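Local coordinates for protein racemase (PDB 3MKC) that belongs to the mandelate racemase and muconate lactonizing enzyme family of the enolase superfamily, combining an N-terminal capping domain with a barrel domain, at residues P7-I12 against K120-P125; V34-E39 against M112-L117. One frame throughout, in Å; residues are numbered along the deposited sequence.

Contact 1 of 2, residues P7-I12 against K120-P125; sequences PAVAPI and KQLGVP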
loop_
_atom_site.group_PDB
_atom_site.type_symbol
_atom_site.label_atom_id
_atom_site.label_comp_id
_atom_site.label_asym_id
_atom_site.label_seq_id
_atom_site.Cartn_x
_atom_site.Cartn_y
_atom_site.Cartn_z
ATOM N N PRO A 7 -25.429 -19.241 -9.547
ATOM C CA PRO A 7 -25.666 -19.718 -8.182
ATOM C C PRO A 7 -24.491 -19.483 -7.236
ATOM O O PRO A 7 -24.672 -19.401 -6.026
ATOM C CB PRO A 7 -25.939 -21.212 -8.380
ATOM C CG PRO A 7 -26.449 -21.297 -9.793
ATOM C CD PRO A 7 -25.531 -20.348 -10.512
ATOM N N ALA A 8 -23.291 -19.389 -7.802
ATOM C CA ALA A 8 -22.069 -19.189 -7.029
ATOM C C ALA A 8 -21.975 -17.834 -6.321
ATOM O O ALA A 8 -21.284 -17.705 -5.312
ATOM C CB ALA A 8 -20.855 -19.389 -7.928
ATOM N N VAL A 9 -22.649 -16.822 -6.848
ATOM C CA VAL A 9 -22.616 -15.509 -6.215
ATOM C C VAL A 9 -23.584 -15.569 -5.042
ATOM O O VAL A 9 -24.743 -15.170 -5.155
ATOM C CB VAL A 9 -23.047 -14.409 -7.202
ATOM C CG1 VAL A 9 -22.890 -13.041 -6.567
ATOM C CG2 VAL A 9 -22.213 -14.504 -8.456
ATOM N N ALA A 10 -23.101 -16.093 -3.921
ATOM C CA ALA A 10 -23.917 -16.246 -2.718
ATOM C C ALA A 10 -23.685 -15.108 -1.734
ATOM O O ALA A 10 -22.626 -14.485 -1.738
ATOM C CB ALA A 10 -23.609 -17.577 -2.055
ATOM N N PRO A 11 -24.665 -14.850 -0.850
ATOM C CA PRO A 11 -24.563 -13.778 0.144
ATOM C C PRO A 11 -23.469 -14.008 1.171
ATOM O O PRO A 11 -23.093 -15.148 1.461
ATOM C CB PRO A 11 -25.948 -13.769 0.804
ATOM C CG PRO A 11 -26.840 -14.468 -0.197
ATOM C CD PRO A 11 -25.947 -15.557 -0.713
ATOM N N ILE A 12 -22.967 -12.912 1.724
ATOM C CA ILE A 12 -21.935 -12.968 2.749
ATOM C C ILE A 12 -22.578 -13.516 4.022
ATOM O O ILE A 12 -23.640 -13.050 4.434
ATOM C CB ILE A 12 -21.370 -11.557 3.030
ATOM C CG1 ILE A 12 -20.635 -11.048 1.792
ATOM C CG2 ILE A 12 -20.462 -11.583 4.255
ATOM C CD1 ILE A 12 -20.112 -9.634 1.929
ATOM N N LYS A 120 -13.294 -15.318 -6.509
ATOM C CA LYS A 120 -13.367 -16.760 -6.314
ATOM C C LYS A 120 -14.739 -17.323 -6.653
ATOM O O LYS A 120 -14.838 -18.433 -7.173
ATOM C CB LYS A 120 -12.951 -17.116 -4.882
ATOM C CG LYS A 120 -11.453 -16.915 -4.649
ATOM C CD LYS A 120 -11.059 -16.990 -3.177
ATOM C CE LYS A 120 -11.201 -18.389 -2.601
ATOM N NZ LYS A 120 -10.697 -18.442 -1.188
ATOM N N GLN A 121 -15.796 -16.562 -6.379
ATOM C CA GLN A 121 -17.142 -17.015 -6.703
ATOM C C GLN A 121 -17.305 -17.062 -8.223
ATOM O O GLN A 121 -17.835 -18.027 -8.778
ATOM C CB GLN A 121 -18.207 -16.064 -6.125
ATOM C CG GLN A 121 -18.286 -15.969 -4.597
ATOM C CD GLN A 121 -19.461 -15.110 -4.137
ATOM O OE1 GLN A 121 -19.756 -14.077 -4.738
ATOM N NE2 GLN A 121 -20.130 -15.529 -3.062
ATOM N N LEU A 122 -16.840 -16.011 -8.894
ATOM C CA LEU A 122 -16.959 -15.900 -10.341
ATOM C C LEU A 122 -15.849 -16.603 -11.110
ATOM O O LEU A 122 -15.896 -16.688 -12.339
ATOM C CB LEU A 122 -16.987 -14.424 -10.739
ATOM C CG LEU A 122 -18.156 -13.604 -10.192
ATOM C CD1 LEU A 122 -17.897 -12.118 -10.425
ATOM C CD2 LEU A 122 -19.438 -14.040 -10.864
ATOM N N GLY A 123 -14.853 -17.100 -10.389
ATOM C CA GLY A 123 -13.751 -17.779 -11.038
ATOM C C GLY A 123 -12.953 -16.856 -11.939
ATOM O O GLY A 123 -12.543 -17.247 -13.029
ATOM N N VAL A 124 -12.742 -15.622 -11.488
ATOM C CA VAL A 124 -11.972 -14.657 -12.267
ATOM C C VAL A 124 -11.017 -13.908 -11.350
ATOM O O VAL A 124 -11.339 -13.641 -10.192
ATOM C CB VAL A 124 -12.886 -13.635 -12.980
ATOM C CG1 VAL A 124 -13.886 -14.360 -13.857
ATOM C CG2 VAL A 124 -13.608 -12.762 -11.961
ATOM N N PRO A 125 -9.819 -13.571 -11.852
ATOM C CA PRO A 125 -8.829 -12.847 -11.049
ATOM C C PRO A 125 -9.351 -11.470 -10.665
ATOM O O PRO A 125 -10.163 -10.885 -11.380
ATOM C CB PRO A 125 -7.615 -12.773 -11.973
ATOM C CG PRO A 125 -8.225 -12.812 -13.342
ATOM C CD PRO A 125 -9.301 -13.853 -13.201
#
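Gln121, in the last turn of helix 102-122, reaches across to the loop at Ala8, Val9 and Ala10 that leads into strand 12-22, making a partly buried side-chain-to-backbone contact at the edge of the N-terminal domain. The chain of Gln121 is extended beyond CG (chi2 -174°), and this length carries its amide to the loop. There NE2 donates to Ala10 O at 3.0 Å, with an N-H...O angle of 162°; the donor lies in the carbonyl plane on a lone pair, and the acceptor is almost in the plane of the glutamine amide. The loop bends at Val9, the centre of an inverse gamma turn, with Ala10 N bonded weakly back to Ala8 O. On the other branch of the amide, OE1 faces Val9, 3.5 Å from its CA. Beside the amide, Val9 CG2 meets Leu122 CD2 at 3.7 Å, and both side chains also touch Ile81. Ala8, whose methyl lies 3.4 Å from Gln121 O, is small enough to sit close to the helix backbone. Since NE2 also donates to Asp38 OD2, the buried amide bonds two acceptors, and this double use probably fixes which way round the amide is turned.

Contact 2 of 2, residues V34-E39 against M112-L117; sequences VKVTDE and MALYDL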
loop_
_atom_site.group_PDB
_atom_site.type_symbol
_atom_site.label_atom_id
_atom_site.label_comp_id
_atom_site.label_asym_id
_atom_site.label_seq_id
_atom_site.Cartn_x
_atom_site.Cartn_y
_atom_site.Cartn_z
ATOM N N VAL A 34 -8.636 -10.168 7.449
ATOM C CA VAL A 34 -10.077 -10.048 7.367
ATOM C C VAL A 34 -10.570 -11.188 6.483
ATOM O O VAL A 34 -10.221 -11.265 5.303
ATOM C CB VAL A 34 -10.507 -8.712 6.739
ATOM C CG1 VAL A 34 -12.026 -8.686 6.583
ATOM C CG2 VAL A 34 -10.033 -7.556 7.602
ATOM N N LYS A 35 -11.375 -12.075 7.057
ATOM C CA LYS A 35 -11.908 -13.209 6.316
ATOM C C LYS A 35 -13.416 -13.066 6.136
ATOM O O LYS A 35 -14.171 -13.076 7.112
ATOM C CB LYS A 35 -11.595 -14.502 7.071
ATOM C CG LYS A 35 -11.913 -15.794 6.336
ATOM C CD LYS A 35 -11.573 -16.976 7.244
ATOM C CE LYS A 35 -11.674 -18.312 6.540
ATOM N NZ LYS A 35 -11.090 -19.398 7.391
ATOM N N VAL A 36 -13.851 -12.921 4.886
ATOM C CA VAL A 36 -15.271 -12.795 4.577
ATOM C C VAL A 36 -15.712 -14.123 3.964
ATOM O O VAL A 36 -15.208 -14.536 2.923
ATOM C CB VAL A 36 -15.532 -11.647 3.573
ATOM C CG1 VAL A 36 -17.020 -11.497 3.325
ATOM C CG2 VAL A 36 -14.955 -10.344 4.114
ATOM N N THR A 37 -16.658 -14.783 4.619
ATOM C CA THR A 37 -17.143 -16.076 4.163
ATOM C C THR A 37 -18.575 -16.013 3.655
ATOM O O THR A 37 -19.421 -15.365 4.267
ATOM C CB THR A 37 -17.071 -17.091 5.308
ATOM O OG1 THR A 37 -15.767 -17.037 5.902
ATOM C CG2 THR A 37 -17.331 -18.502 4.787
ATOM N N ASP A 38 -18.853 -16.679 2.537
ATOM C CA ASP A 38 -20.214 -16.669 2.012
ATOM C C ASP A 38 -20.991 -17.873 2.533
ATOM O O ASP A 38 -20.446 -18.709 3.251
ATOM C CB ASP A 38 -20.235 -16.618 0.473
ATOM C CG ASP A 38 -19.799 -17.920 -0.184
ATOM O OD1 ASP A 38 -19.799 -18.974 0.482
ATOM O OD2 ASP A 38 -19.471 -17.882 -1.391
ATOM N N GLU A 39 -22.263 -17.957 2.170
ATOM C CA GLU A 39 -23.118 -19.035 2.644
ATOM C C GLU A 39 -22.756 -20.412 2.128
ATOM O O GLU A 39 -23.323 -21.404 2.576
ATOM C CB GLU A 39 -24.573 -18.720 2.318
ATOM C CG GLU A 39 -24.959 -17.318 2.737
ATOM C CD GLU A 39 -26.420 -17.173 3.096
ATOM O OE1 GLU A 39 -27.281 -17.359 2.209
ATOM O OE2 GLU A 39 -26.698 -16.871 4.279
HETATM N N MSE A 112 -10.847 -5.188 0.488
HETATM C CA MSE A 112 -9.852 -6.048 -0.137
HETATM C C MSE A 112 -10.347 -7.488 -0.178
HETATM O O MSE A 112 -10.198 -8.183 -1.185
HETATM C CB MSE A 112 -8.551 -5.978 0.657
HETATM C CG MSE A 112 -7.365 -6.627 -0.024
HETATM SE SE MSE A 112 -5.767 -6.414 1.028
HETATM C CE MSE A 112 -6.180 -4.648 1.722
ATOM N N ALA A 113 -10.939 -7.934 0.924
ATOM C CA ALA A 113 -11.439 -9.305 1.011
ATOM C C ALA A 113 -12.601 -9.577 0.056
ATOM O O ALA A 113 -12.826 -10.720 -0.346
ATOM C CB ALA A 113 -11.854 -9.614 2.441
ATOM N N LEU A 114 -13.349 -8.539 -0.304
ATOM C CA LEU A 114 -14.468 -8.724 -1.218
ATOM C C LEU A 114 -13.968 -9.007 -2.624
ATOM O O LEU A 114 -14.581 -9.767 -3.365
ATOM C CB LEU A 114 -15.376 -7.494 -1.221
ATOM C CG LEU A 114 -16.189 -7.312 0.062
ATOM C CD1 LEU A 114 -16.986 -6.025 -0.023
ATOM C CD2 LEU A 114 -17.112 -8.512 0.266
ATOM N N TYR A 115 -12.849 -8.395 -2.993
ATOM C CA TYR A 115 -12.295 -8.633 -4.316
ATOM C C TYR A 115 -11.841 -10.084 -4.409
ATOM O O TYR A 115 -11.959 -10.716 -5.456
ATOM C CB TYR A 115 -11.124 -7.679 -4.578
ATOM C CG TYR A 115 -11.592 -6.307 -4.999
ATOM C CD1 TYR A 115 -11.942 -6.049 -6.324
ATOM C CD2 TYR A 115 -11.767 -5.289 -4.062
ATOM C CE1 TYR A 115 -12.461 -4.819 -6.704
ATOM C CE2 TYR A 115 -12.289 -4.050 -4.433
ATOM C CZ TYR A 115 -12.637 -3.826 -5.753
ATOM O OH TYR A 115 -13.190 -2.622 -6.125
ATOM N N ASP A 116 -11.327 -10.614 -3.303
ATOM C CA ASP A 116 -10.866 -11.995 -3.287
ATOM C C ASP A 116 -12.079 -12.915 -3.350
ATOM O O ASP A 116 -12.117 -13.850 -4.147
ATOM C CB ASP A 116 -10.044 -12.258 -2.021
ATOM C CG ASP A 116 -9.328 -13.605 -2.046
ATOM O OD1 ASP A 116 -8.915 -14.044 -3.138
ATOM O OD2 ASP A 116 -9.159 -14.210 -0.966
ATOM N N LEU A 117 -13.080 -12.634 -2.524
ATOM C CA LEU A 117 -14.286 -13.452 -2.497
ATOM C C LEU A 117 -15.069 -13.402 -3.809
ATOM O O LEU A 117 -15.403 -14.444 -4.374
ATOM C CB LEU A 117 -15.183 -13.020 -1.338
ATOM C CG LEU A 117 -16.534 -13.718 -1.209
ATOM C CD1 LEU A 117 -16.348 -15.239 -1.257
ATOM C CD2 LEU A 117 -17.192 -13.287 0.098
#
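Val36, in the middle of strand residues 34-38, points its CB toward residues 112-117 of helix 102-122, 4.2 Å from Leu117 CD2. From CB the two methyls part: CG1, anti to the backbone N (chi1 -177°), comes within 3.7 Å of the same Leu117 CD2 and lies more loosely against Leu114 CD2, while CG2 meets Ala113 CB at 3.6 Å. The side chains of Val36 and Leu117 cross at about a right angle. Ala113 suits the point of nearest backbone approach, where the CA atoms of Val36 and Ala113 are 6.3 Å apart: its single methyl fits between the two elements. One turn on, where the backbones are farther apart, the longer Leu117 reaches Val36 O with CD2 at 3.7 Å, while CD1 lies 4.1 Å from Asp38 OD2. Helix on three-stranded antiparallel sheet, this is the buried core of the alpha+beta capping domain. Asp116 OD2 adds a polar tie to Leu45 N on the neighbouring strand. The buried carboxylate of Asp38 is satisfied by Asn40 N and Val42 N at OD1 and by a residue farther along the helix at OD2. With no hydrogen bond between them, these two segments rest on van der Waals packing of branched and small apolar groups.

In the fold
From the N terminus, the loop of contact 1 comes first and runs into strand 12-22; the chain then passes through strand 29-38, which supplies one side of contact 2, and strand 43-48, completing the three-stranded antiparallel sheet. After helix 83-93, helix 102-122 returns to the sheet, closing contact 2 with residues 112-117 and then contact 1 with its last turn. Contact 2 is therefore nested inside the loop closed by contact 1. Their centres lie about 10 Å apart, and they meet directly where Pro11 O accepts from Glu39 N and Ile12 packs on Val36. Together they tie one helix to the middle strand and to the N-terminal lead-in of the capping domain.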